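Local coordinates for protein TsrE (Streptomyces laurentii, PDB 7CWW) that is probably a cyclase of thiopeptide antibiotic biosynthesis, thought to form the nitrogen heterocycle that closes the peptide macrocycle, at residues 40-45 with 119-124; 56-61 with 91-96; 192-197 with 342-347. One frame throughout, in Å; residues are numbered along the deposited sequence.

Contact 1: 40-45 with 119-124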
loop_
_atom_site.group_PDB
_atom_site.type_symbol
_atom_site.label_atom_id
_atom_site.label_comp_id
_atom_site.label_asym_id
_atom_site.label_seq_id
_atom_site.Cartn_x
_atom_site.Cartn_y
_atom_site.Cartn_z
ATOM N N ASP A 40 -9.666 24.363 -3.683
ATOM C CA ASP A 40 -9.516 24.183 -2.238
ATOM C C ASP A 40 -8.350 23.259 -1.917
ATOM O O ASP A 40 -7.484 23.597 -1.104
ATOM C CB ASP A 40 -10.807 23.633 -1.636
ATOM C CG ASP A 40 -11.940 24.643 -1.668
ATOM O OD1 ASP A 40 -11.744 25.787 -1.200
ATOM O OD2 ASP A 40 -13.026 24.294 -2.166
ATOM N N SER A 41 -8.322 22.080 -2.534
ATOM C CA SER A 41 -7.269 21.098 -2.311
ATOM C C SER A 41 -7.328 20.128 -3.480
ATOM O O SER A 41 -8.290 20.128 -4.251
ATOM C CB SER A 41 -7.453 20.368 -0.971
ATOM O OG SER A 41 -8.706 19.697 -0.940
ATOM N N TRP A 42 -6.303 19.283 -3.603
ATOM C CA TRP A 42 -6.337 18.260 -4.641
ATOM C C TRP A 42 -5.552 17.037 -4.190
ATOM O O TRP A 42 -4.722 17.108 -3.283
ATOM C CB TRP A 42 -5.783 18.797 -5.974
ATOM C CG TRP A 42 -4.291 19.031 -5.990
ATOM C CD1 TRP A 42 -3.608 20.102 -5.464
ATOM C CD2 TRP A 42 -3.306 18.185 -6.596
ATOM N NE1 TRP A 42 -2.254 19.962 -5.697
ATOM C CE2 TRP A 42 -2.044 18.796 -6.395
ATOM C CE3 TRP A 42 -3.371 16.964 -7.285
ATOM C CZ2 TRP A 42 -0.852 18.222 -6.858
ATOM C CZ3 TRP A 42 -2.192 16.396 -7.754
ATOM C CH2 TRP A 42 -0.945 17.029 -7.538
ATOM N N PHE A 43 -5.835 15.904 -4.834
ATOM C CA PHE A 43 -4.977 14.732 -4.733
ATOM C C PHE A 43 -5.018 13.997 -6.057
ATOM O O PHE A 43 -5.756 14.368 -6.977
ATOM C CB PHE A 43 -5.357 13.808 -3.552
ATOM C CG PHE A 43 -6.711 13.101 -3.683
ATOM C CD1 PHE A 43 -7.861 13.661 -3.127
ATOM C CD2 PHE A 43 -6.810 11.855 -4.288
ATOM C CE1 PHE A 43 -9.091 13.012 -3.202
ATOM C CE2 PHE A 43 -8.044 11.197 -4.380
ATOM C CZ PHE A 43 -9.184 11.777 -3.824
ATOM N N TYR A 44 -4.169 12.978 -6.180
ATOM C CA TYR A 44 -4.158 12.166 -7.391
ATOM C C TYR A 44 -4.164 10.697 -7.008
ATOM O O TYR A 44 -3.739 10.323 -5.912
ATOM C CB TYR A 44 -2.936 12.461 -8.305
ATOM C CG TYR A 44 -1.646 11.796 -7.846
ATOM C CD1 TYR A 44 -1.301 10.514 -8.276
ATOM C CD2 TYR A 44 -0.763 12.463 -6.986
ATOM C CE1 TYR A 44 -0.113 9.893 -7.837
ATOM C CE2 TYR A 44 0.437 11.859 -6.559
ATOM C CZ TYR A 44 0.751 10.581 -6.988
ATOM O OH TYR A 44 1.919 9.972 -6.573
ATOM N N LEU A 45 -4.689 9.874 -7.915
ATOM C CA LEU A 45 -4.556 8.428 -7.843
ATOM C C LEU A 45 -4.058 7.949 -9.194
ATOM O O LEU A 45 -4.185 8.645 -10.203
ATOM C CB LEU A 45 -5.889 7.710 -7.499
ATOM C CG LEU A 45 -6.531 8.029 -6.142
ATOM C CD1 LEU A 45 -7.901 7.329 -5.987
ATOM C CD2 LEU A 45 -5.581 7.674 -4.958
ATOM N N LEU A 119 4.367 14.533 -0.355
ATOM C CA LEU A 119 5.348 13.470 -0.150
ATOM C C LEU A 119 5.459 12.590 -1.382
ATOM O O LEU A 119 6.566 12.257 -1.830
ATOM C CB LEU A 119 4.965 12.614 1.064
ATOM C CG LEU A 119 5.755 11.307 1.202
ATOM C CD1 LEU A 119 7.227 11.582 1.539
ATOM C CD2 LEU A 119 5.122 10.404 2.273
ATOM N N ALA A 120 4.316 12.183 -1.932
ATOM C CA ALA A 120 4.337 11.329 -3.115
ATOM C C ALA A 120 5.076 12.016 -4.256
ATOM O O ALA A 120 5.930 11.408 -4.912
ATOM C CB ALA A 120 2.906 10.954 -3.512
ATOM N N LEU A 121 4.798 13.310 -4.472
ATOM C CA LEU A 121 5.466 14.033 -5.552
ATOM C C LEU A 121 6.956 14.168 -5.283
ATOM O O LEU A 121 7.778 13.990 -6.192
ATOM C CB LEU A 121 4.847 15.419 -5.731
ATOM C CG LEU A 121 3.355 15.435 -6.081
ATOM C CD1 LEU A 121 2.799 16.848 -5.944
ATOM C CD2 LEU A 121 3.209 14.937 -7.502
ATOM N N ASP A 122 7.319 14.508 -4.046
ATOM C CA ASP A 122 8.731 14.634 -3.695
ATOM C C ASP A 122 9.458 13.317 -3.903
ATOM O O ASP A 122 10.614 13.296 -4.343
ATOM C CB ASP A 122 8.869 15.080 -2.240
ATOM C CG ASP A 122 8.537 16.544 -2.043
ATOM O OD1 ASP A 122 8.362 17.261 -3.057
ATOM O OD2 ASP A 122 8.432 16.965 -0.869
ATOM N N THR A 123 8.789 12.208 -3.577
ATOM C CA THR A 123 9.369 10.881 -3.760
ATOM C C THR A 123 9.624 10.597 -5.236
ATOM O O THR A 123 10.722 10.171 -5.617
ATOM C CB THR A 123 8.436 9.828 -3.149
ATOM O OG1 THR A 123 8.255 10.092 -1.747
ATOM C CG2 THR A 123 8.985 8.430 -3.340
ATOM N N LEU A 124 8.615 10.840 -6.082
ATOM C CA LEU A 124 8.789 10.700 -7.527
ATOM C C LEU A 124 9.909 11.600 -8.047
ATOM O O LEU A 124 10.755 11.160 -8.835
ATOM C CB LEU A 124 7.475 11.014 -8.245
ATOM C CG LEU A 124 6.349 10.040 -7.869
ATOM C CD1 LEU A 124 5.049 10.453 -8.532
ATOM C CD2 LEU A 124 6.734 8.603 -8.245
#
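Two flat side chains of 40-45, the Trp42 indole and the Tyr44 phenol, carry this contact: Leu121 approaches both rings at a slant, and Ala120 comes to the phenol in the same way. The six-membered part of the indole points its CZ2 at Leu121 CD1, 4.0 Å away, with CH2 touching the same methyl; the two side chains reach toward each other tip to tip. Tyr44 goes further in. Its CE2 lies 4.0 Å from Ala120 CB and 4.2 Å from Leu121 CD2, while the hydroxyl OH comes to 3.4 Å from Ala120 CB and meets Leu124 CD1 at 3.7 Å, again tip to tip.

In Tyr44, chi1 of 79° puts CG in the crowded position between the backbone N and the carbonyl carbon, and the ring beyond it runs on to the helix. The segments meet by van der Waals contact, the phenol oxygen included, with no polar bond between them. The polar ends find their bonds with other residues: Trp42 NE1 donates to Asp31, and the Tyr44 hydroxyl has a hydrogen-bond partner outside the two segments. Within the helix, Thr123 OG1 bonds back to Leu119 O at 2.7 Å, a carbonyl that also accepts from Thr123 N.

The short axes of strand and helix pass 10.7 Å apart at 52°, a distance bridged by the large aromatic groups. This is the buried core between an edge strand of the three-stranded antiparallel sheet and helix 106-127. Helix 15-35 lines the same interior, with Leu22 touching both Tyr44 and Leu121; strand 52-61 adds Leu55 and Leu57 beside Tyr44, and Arg326 of helix 308-326 makes a cation-pi contact with the phenol.

Contact 2: 56-61 with 91-96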
loop_
_atom_site.group_PDB
_atom_site.type_symbol
_atom_site.label_atom_id
_atom_site.label_comp_id
_atom_site.label_asym_id
_atom_site.label_seq_id
_atom_site.Cartn_x
_atom_site.Cartn_y
_atom_site.Cartn_z
ATOM N N ARG A 56 -5.621 9.890 -12.269
ATOM C CA ARG A 56 -6.846 10.546 -11.816
ATOM C C ARG A 56 -6.467 11.782 -11.015
ATOM O O ARG A 56 -5.647 11.697 -10.095
ATOM C CB ARG A 56 -7.709 9.612 -10.948
ATOM C CG ARG A 56 -8.997 10.288 -10.418
ATOM C CD ARG A 56 -9.760 9.446 -9.390
ATOM N NE ARG A 56 -10.044 8.094 -9.893
ATOM C CZ ARG A 56 -11.014 7.801 -10.757
ATOM N NH1 ARG A 56 -11.820 8.749 -11.232
ATOM N NH2 ARG A 56 -11.184 6.549 -11.154
ATOM N N LEU A 57 -7.074 12.922 -11.345
ATOM C CA LEU A 57 -6.878 14.150 -10.581
ATOM C C LEU A 57 -8.210 14.533 -9.961
ATOM O O LEU A 57 -9.199 14.727 -10.672
ATOM C CB LEU A 57 -6.328 15.276 -11.462
ATOM C CG LEU A 57 -4.987 14.878 -12.102
ATOM C CD1 LEU A 57 -4.557 15.809 -13.214
ATOM C CD2 LEU A 57 -3.897 14.793 -11.031
ATOM N N ARG A 58 -8.246 14.607 -8.640
ATOM C CA ARG A 58 -9.475 14.907 -7.924
ATOM C C ARG A 58 -9.277 16.173 -7.108
ATOM O O ARG A 58 -8.299 16.295 -6.367
ATOM C CB ARG A 58 -9.894 13.747 -7.025
ATOM C CG ARG A 58 -11.322 13.851 -6.585
ATOM C CD ARG A 58 -11.882 12.497 -6.282
ATOM N NE ARG A 58 -13.112 12.623 -5.526
ATOM C CZ ARG A 58 -14.321 12.648 -6.076
ATOM N NH1 ARG A 58 -15.396 12.757 -5.304
ATOM N NH2 ARG A 58 -14.452 12.548 -7.392
ATOM N N PHE A 59 -10.197 17.114 -7.253
ATOM C CA PHE A 59 -10.020 18.404 -6.619
ATOM C C PHE A 59 -11.377 19.077 -6.536
ATOM O O PHE A 59 -12.274 18.797 -7.335
ATOM C CB PHE A 59 -9.017 19.287 -7.385
ATOM C CG PHE A 59 -9.288 19.393 -8.873
ATOM C CD1 PHE A 59 -8.779 18.457 -9.758
ATOM C CD2 PHE A 59 -10.035 20.442 -9.385
ATOM C CE1 PHE A 59 -9.019 18.563 -11.120
ATOM C CE2 PHE A 59 -10.280 20.548 -10.742
ATOM C CZ PHE A 59 -9.774 19.613 -11.612
ATOM N N ALA A 60 -11.520 19.960 -5.557
ATOM C CA ALA A 60 -12.736 20.734 -5.371
ATOM C C ALA A 60 -12.456 22.178 -5.765
ATOM O O ALA A 60 -11.526 22.798 -5.243
ATOM C CB ALA A 60 -13.222 20.657 -3.922
ATOM N N SER A 61 -13.258 22.706 -6.679
ATOM C CA SER A 61 -13.024 24.039 -7.197
ATOM C C SER A 61 -14.354 24.686 -7.528
ATOM O O SER A 61 -15.294 24.017 -7.963
ATOM C CB SER A 61 -12.129 24.010 -8.442
ATOM O OG SER A 61 -12.106 25.280 -9.070
ATOM N N GLN A 91 -13.378 7.603 -16.400
ATOM C CA GLN A 91 -13.420 6.399 -15.580
ATOM C C GLN A 91 -13.899 6.802 -14.191
ATOM O O GLN A 91 -13.172 7.505 -13.472
ATOM C CB GLN A 91 -12.039 5.747 -15.513
ATOM C CG GLN A 91 -11.513 5.303 -16.889
ATOM C CD GLN A 91 -12.377 4.217 -17.500
ATOM O OE1 GLN A 91 -13.102 3.522 -16.789
ATOM N NE2 GLN A 91 -12.299 4.055 -18.813
ATOM N N PRO A 92 -15.103 6.412 -13.790
ATOM C CA PRO A 92 -15.734 7.034 -12.616
ATOM C C PRO A 92 -15.029 6.703 -11.317
ATOM O O PRO A 92 -14.636 5.563 -11.053
ATOM C CB PRO A 92 -17.154 6.459 -12.632
ATOM C CG PRO A 92 -17.400 6.168 -14.091
ATOM C CD PRO A 92 -16.073 5.648 -14.595
ATOM N N TYR A 93 -14.892 7.730 -10.493
ATOM C CA TYR A 93 -14.315 7.567 -9.174
ATOM C C TYR A 93 -15.124 6.587 -8.333
ATOM O O TYR A 93 -16.353 6.622 -8.324
ATOM C CB TYR A 93 -14.268 8.927 -8.503
ATOM C CG TYR A 93 -13.632 8.951 -7.145
ATOM C CD1 TYR A 93 -12.293 8.597 -6.965
ATOM C CD2 TYR A 93 -14.358 9.377 -6.037
ATOM C CE1 TYR A 93 -11.695 8.656 -5.701
ATOM C CE2 TYR A 93 -13.765 9.447 -4.768
ATOM C CZ TYR A 93 -12.437 9.082 -4.615
ATOM O OH TYR A 93 -11.859 9.153 -3.363
ATOM N N ASN A 94 -14.423 5.721 -7.601
ATOM C CA ASN A 94 -15.061 4.772 -6.695
ATOM C C ASN A 94 -15.107 5.404 -5.307
ATOM O O ASN A 94 -14.065 5.614 -4.678
ATOM C CB ASN A 94 -14.301 3.446 -6.681
ATOM C CG ASN A 94 -15.019 2.352 -5.901
ATOM O OD1 ASN A 94 -15.920 2.616 -5.103
ATOM N ND2 ASN A 94 -14.630 1.109 -6.146
ATOM N N HIS A 95 -16.316 5.707 -4.829
ATOM C CA HIS A 95 -16.507 6.297 -3.511
ATOM C C HIS A 95 -16.485 5.257 -2.397
ATOM O O HIS A 95 -16.623 5.618 -1.224
ATOM C CB HIS A 95 -17.838 7.060 -3.452
ATOM C CG HIS A 95 -17.910 8.236 -4.376
ATOM N ND1 HIS A 95 -18.077 8.106 -5.739
ATOM C CD2 HIS A 95 -17.855 9.568 -4.131
ATOM C CE1 HIS A 95 -18.116 9.306 -6.294
ATOM N NE2 HIS A 95 -17.985 10.208 -5.341
ATOM N N GLU A 96 -16.346 3.979 -2.739
ATOM C CA GLU A 96 -16.515 2.883 -1.793
ATOM C C GLU A 96 -15.466 1.820 -2.127
ATOM O O GLU A 96 -15.778 0.662 -2.387
ATOM C CB GLU A 96 -17.948 2.333 -1.853
ATOM C CG GLU A 96 -18.354 1.476 -0.653
ATOM C CD GLU A 96 -19.766 0.905 -0.767
ATOM O OE1 GLU A 96 -20.303 0.839 -1.894
ATOM O OE2 GLU A 96 -20.342 0.512 0.271
HETATM O O HOH W 1 -18.312 13.015 -6.336
#
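Arg56 and Tyr93 both hold CG anti to the backbone N, but the arginine then bends at chi3 (-53°), which turns NE so that it lies in plane at the edge of the Tyr93 ring. Arg58 instead runs extended from CG to NE and crosses the tyrosine at about a right angle. Its guanidinium lies flat on the ring, centres 3.9 Å apart and planes nearly parallel, a cation-pi stack in which Arg58 CZ comes to 3.3 Å from Tyr93 CD2. On the same face, Arg58 CD stands over the ring centre, a CH-pi contact 3.7 Å from the Tyr93 centroid.

Arg56 NH1 (2.9 Å) and NH2 (3.2 Å) both donate end-on to Gln91 O, the NH1 bond the straighter (150° against 136°), while Tyr93 CA covers one guanidinium face. A water joins Arg58 NH1 (3.1 Å) to His95 NE2 (3.0 Å).

The loop is thus fastened to the sheet by two arginines of strand 52-61. Arg56 also forms salt bridges to Glu47 and Asp8; Arg58 has long, weak ion pairs with Glu110 and the shared Asp8. Arg56 probably polarises Gln91 O, and Arg58 the Tyr93 ring.

Contact 3: 192-197 with 342-347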
loop_
_atom_site.group_PDB
_atom_site.type_symbol
_atom_site.label_atom_id
_atom_site.label_comp_id
_atom_site.label_asym_id
_atom_site.label_seq_id
_atom_site.Cartn_x
_atom_site.Cartn_y
_atom_site.Cartn_z
ATOM N N GLN A 192 14.532 -17.171 -6.070
ATOM C CA GLN A 192 15.695 -16.860 -6.900
ATOM C C GLN A 192 16.095 -15.392 -6.773
ATOM O O GLN A 192 17.286 -15.065 -6.677
ATOM C CB GLN A 192 15.393 -17.195 -8.367
ATOM C CG GLN A 192 15.877 -18.557 -8.832
ATOM C CD GLN A 192 15.061 -19.112 -9.997
ATOM O OE1 GLN A 192 14.661 -18.374 -10.902
ATOM N NE2 GLN A 192 14.827 -20.423 -9.984
ATOM N N ARG A 193 15.109 -14.493 -6.785
ATOM C CA ARG A 193 15.389 -13.067 -6.641
ATOM C C ARG A 193 15.968 -12.745 -5.261
ATOM O O ARG A 193 16.877 -11.912 -5.141
ATOM C CB ARG A 193 14.110 -12.272 -6.887
ATOM C CG ARG A 193 14.252 -10.776 -6.710
ATOM C CD ARG A 193 13.367 -10.062 -7.710
ATOM N NE ARG A 193 13.853 -10.285 -9.066
ATOM C CZ ARG A 193 13.123 -10.107 -10.160
ATOM N NH1 ARG A 193 11.864 -9.707 -10.057
ATOM N NH2 ARG A 193 13.653 -10.335 -11.357
ATOM N N TYR A 194 15.456 -13.388 -4.210
ATOM C CA TYR A 194 15.992 -13.135 -2.875
ATOM C C TYR A 194 17.458 -13.544 -2.780
ATOM O O TYR A 194 18.271 -12.817 -2.197
ATOM C CB TYR A 194 15.173 -13.864 -1.810
ATOM C CG TYR A 194 15.744 -13.663 -0.418
ATOM C CD1 TYR A 194 15.691 -12.412 0.196
ATOM C CD2 TYR A 194 16.376 -14.704 0.262
ATOM C CE1 TYR A 194 16.226 -12.204 1.459
ATOM C CE2 TYR A 194 16.929 -14.500 1.540
ATOM C CZ TYR A 194 16.840 -13.244 2.125
ATOM O OH TYR A 194 17.369 -13.005 3.373
ATOM N N GLU A 195 17.817 -14.701 -3.357
ATOM C CA GLU A 195 19.210 -15.149 -3.324
ATOM C C GLU A 195 20.149 -14.109 -3.920
ATOM O O GLU A 195 21.247 -13.882 -3.398
ATOM C CB GLU A 195 19.373 -16.477 -4.067
ATOM C CG GLU A 195 18.393 -17.561 -3.680
ATOM C CD GLU A 195 18.695 -18.151 -2.324
ATOM O OE1 GLU A 195 19.809 -18.683 -2.138
ATOM O OE2 GLU A 195 17.818 -18.079 -1.437
ATOM N N LYS A 196 19.732 -13.465 -5.014
ATOM C CA LYS A 196 20.576 -12.468 -5.664
ATOM C C LYS A 196 20.778 -11.231 -4.796
ATOM O O LYS A 196 21.808 -10.562 -4.913
ATOM C CB LYS A 196 19.970 -12.058 -7.011
ATOM C CG LYS A 196 20.262 -13.005 -8.156
ATOM C CD LYS A 196 19.471 -12.622 -9.398
ATOM C CE LYS A 196 19.394 -13.781 -10.388
ATOM N NZ LYS A 196 18.368 -13.549 -11.449
ATOM N N ASN A 197 19.818 -10.906 -3.929
ATOM C CA ASN A 197 19.839 -9.638 -3.206
ATOM C C ASN A 197 19.957 -9.802 -1.695
ATOM O O ASN A 197 19.891 -8.801 -0.973
ATOM C CB ASN A 197 18.590 -8.822 -3.551
ATOM C CG ASN A 197 18.557 -8.400 -5.003
ATOM O OD1 ASN A 197 19.167 -7.404 -5.383
ATOM N ND2 ASN A 197 17.849 -9.165 -5.826
ATOM N N ALA A 342 9.888 -10.145 3.870
ATOM C CA ALA A 342 9.592 -11.276 4.742
ATOM C C ALA A 342 10.798 -12.206 4.864
ATOM O O ALA A 342 11.177 -12.607 5.971
ATOM C CB ALA A 342 8.368 -12.037 4.215
ATOM N N ARG A 343 11.426 -12.545 3.732
ATOM C CA ARG A 343 12.579 -13.443 3.768
ATOM C C ARG A 343 13.735 -12.816 4.532
ATOM O O ARG A 343 14.426 -13.499 5.296
ATOM C CB ARG A 343 13.027 -13.802 2.345
ATOM C CG ARG A 343 12.090 -14.728 1.577
ATOM C CD ARG A 343 12.103 -16.152 2.104
ATOM N NE ARG A 343 13.452 -16.692 2.240
ATOM C CZ ARG A 343 14.142 -17.283 1.270
ATOM N NH1 ARG A 343 13.629 -17.425 0.045
ATOM N NH2 ARG A 343 15.357 -17.735 1.530
ATOM N N ALA A 344 13.973 -11.519 4.333
ATOM C CA ALA A 344 15.068 -10.869 5.048
ATOM C C ALA A 344 14.807 -10.834 6.553
ATOM O O ALA A 344 15.724 -11.081 7.349
ATOM C CB ALA A 344 15.294 -9.462 4.501
ATOM N N PHE A 345 13.575 -10.521 6.971
ATOM C CA PHE A 345 13.228 -10.643 8.396
ATOM C C PHE A 345 13.502 -12.055 8.892
ATOM O O PHE A 345 14.110 -12.260 9.949
ATOM C CB PHE A 345 11.743 -10.330 8.610
ATOM C CG PHE A 345 11.436 -8.905 8.974
ATOM C CD1 PHE A 345 11.952 -8.330 10.125
ATOM C CD2 PHE A 345 10.561 -8.162 8.188
ATOM C CE1 PHE A 345 11.623 -7.024 10.476
ATOM C CE2 PHE A 345 10.224 -6.860 8.523
ATOM C CZ PHE A 345 10.761 -6.286 9.675
ATOM N N GLU A 346 13.025 -13.052 8.137
ATOM C CA GLU A 346 13.112 -14.444 8.557
ATOM C C GLU A 346 14.550 -14.870 8.798
ATOM O O GLU A 346 14.857 -15.506 9.812
ATOM C CB GLU A 346 12.473 -15.330 7.489
ATOM C CG GLU A 346 12.004 -16.664 7.962
ATOM C CD GLU A 346 11.317 -17.417 6.835
ATOM O OE1 GLU A 346 11.997 -18.206 6.142
ATOM O OE2 GLU A 346 10.114 -17.161 6.614
ATOM N N GLU A 347 15.440 -14.562 7.854
ATOM C CA GLU A 347 16.834 -14.972 7.996
ATOM C C GLU A 347 17.593 -14.089 8.976
ATOM O O GLU A 347 18.440 -14.580 9.728
ATOM C CB GLU A 347 17.533 -14.950 6.638
ATOM C CG GLU A 347 17.269 -16.175 5.790
ATOM C CD GLU A 347 18.030 -16.145 4.477
ATOM O OE1 GLU A 347 18.749 -15.147 4.231
ATOM O OE2 GLU A 347 17.902 -17.116 3.700
#
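Tyr194 carries most of the contact with 342-347, and it can be followed outward from CB. Its chi1 of 178° puts CG anti to the backbone N; the ring beyond reaches the other helix, where Arg343 CB sits over its centre, a CH-pi contact 3.6 Å from the centroid. CD1 and CE1 are the ring atoms nearest that CB. CE1 also brushes the Ala344 methyl. On the other side of the ring's long axis, CD2 lies over a face of the Arg343 guanidinium, toward its rim and 3.4 Å from Arg343 NH2, the two planes 48° apart; bends at chi2 and chi3 place the arginine's CD and NE so that its chain folds back beside the ring. CE2 lies 3.3 Å from Glu347 OE1, and the hydroxyl at the tip donates to the same oxygen in a short bond, Tyr194 OH to Glu347 OE1 2.7 Å, meeting it from above the carboxylate plane.

This is a helix-helix crossing that packs 183-211 against 331-349, the short axes 11.1 Å apart at a signed angle of -60°, across the chain's centre from the sheet contacts. Arg343, over the ring, and Glu347, at its edge, form a salt-bridge network with Glu195. Arg343 NH2 reaches Glu347 OE2, one turn on in its own helix, at 3.4 Å through a weak hydrogen bond, and across the gap it forms a long salt bridge of 3.9 Å to Glu195 OE2. Arg198 binds both glutamates from outside, which probably offsets the repulsion between them, and Arg343 NH1 is hydrogen-bonded to the Tyr339 hydroxyl. Glu195, bent at chi2, stands at the exposed margin of the crossing.

Overall arrangement
Contacts 1 and 2 share the antiparallel sheet: 40-45 and 56-61 lie on neighbouring strands joined by backbone hydrogen bonds, and the centres of the two contacts are about 14 Å apart. Contact 1 is fully buried and apolar, as suits the interior between sheet and helices, whereas contact 2 is only partly buried and relies on charged guanidinium groups, a carbonyl and a water. Contact 3 is separate, its centre about 32 Å from that of contact 1 and 38 Å from that of contact 2, on the opposite side of the chain's centre. It joins two helices and, like contact 2, is partly buried and combines an aromatic ring with arginine, though there carboxylates of the segments probably offset part of the charge.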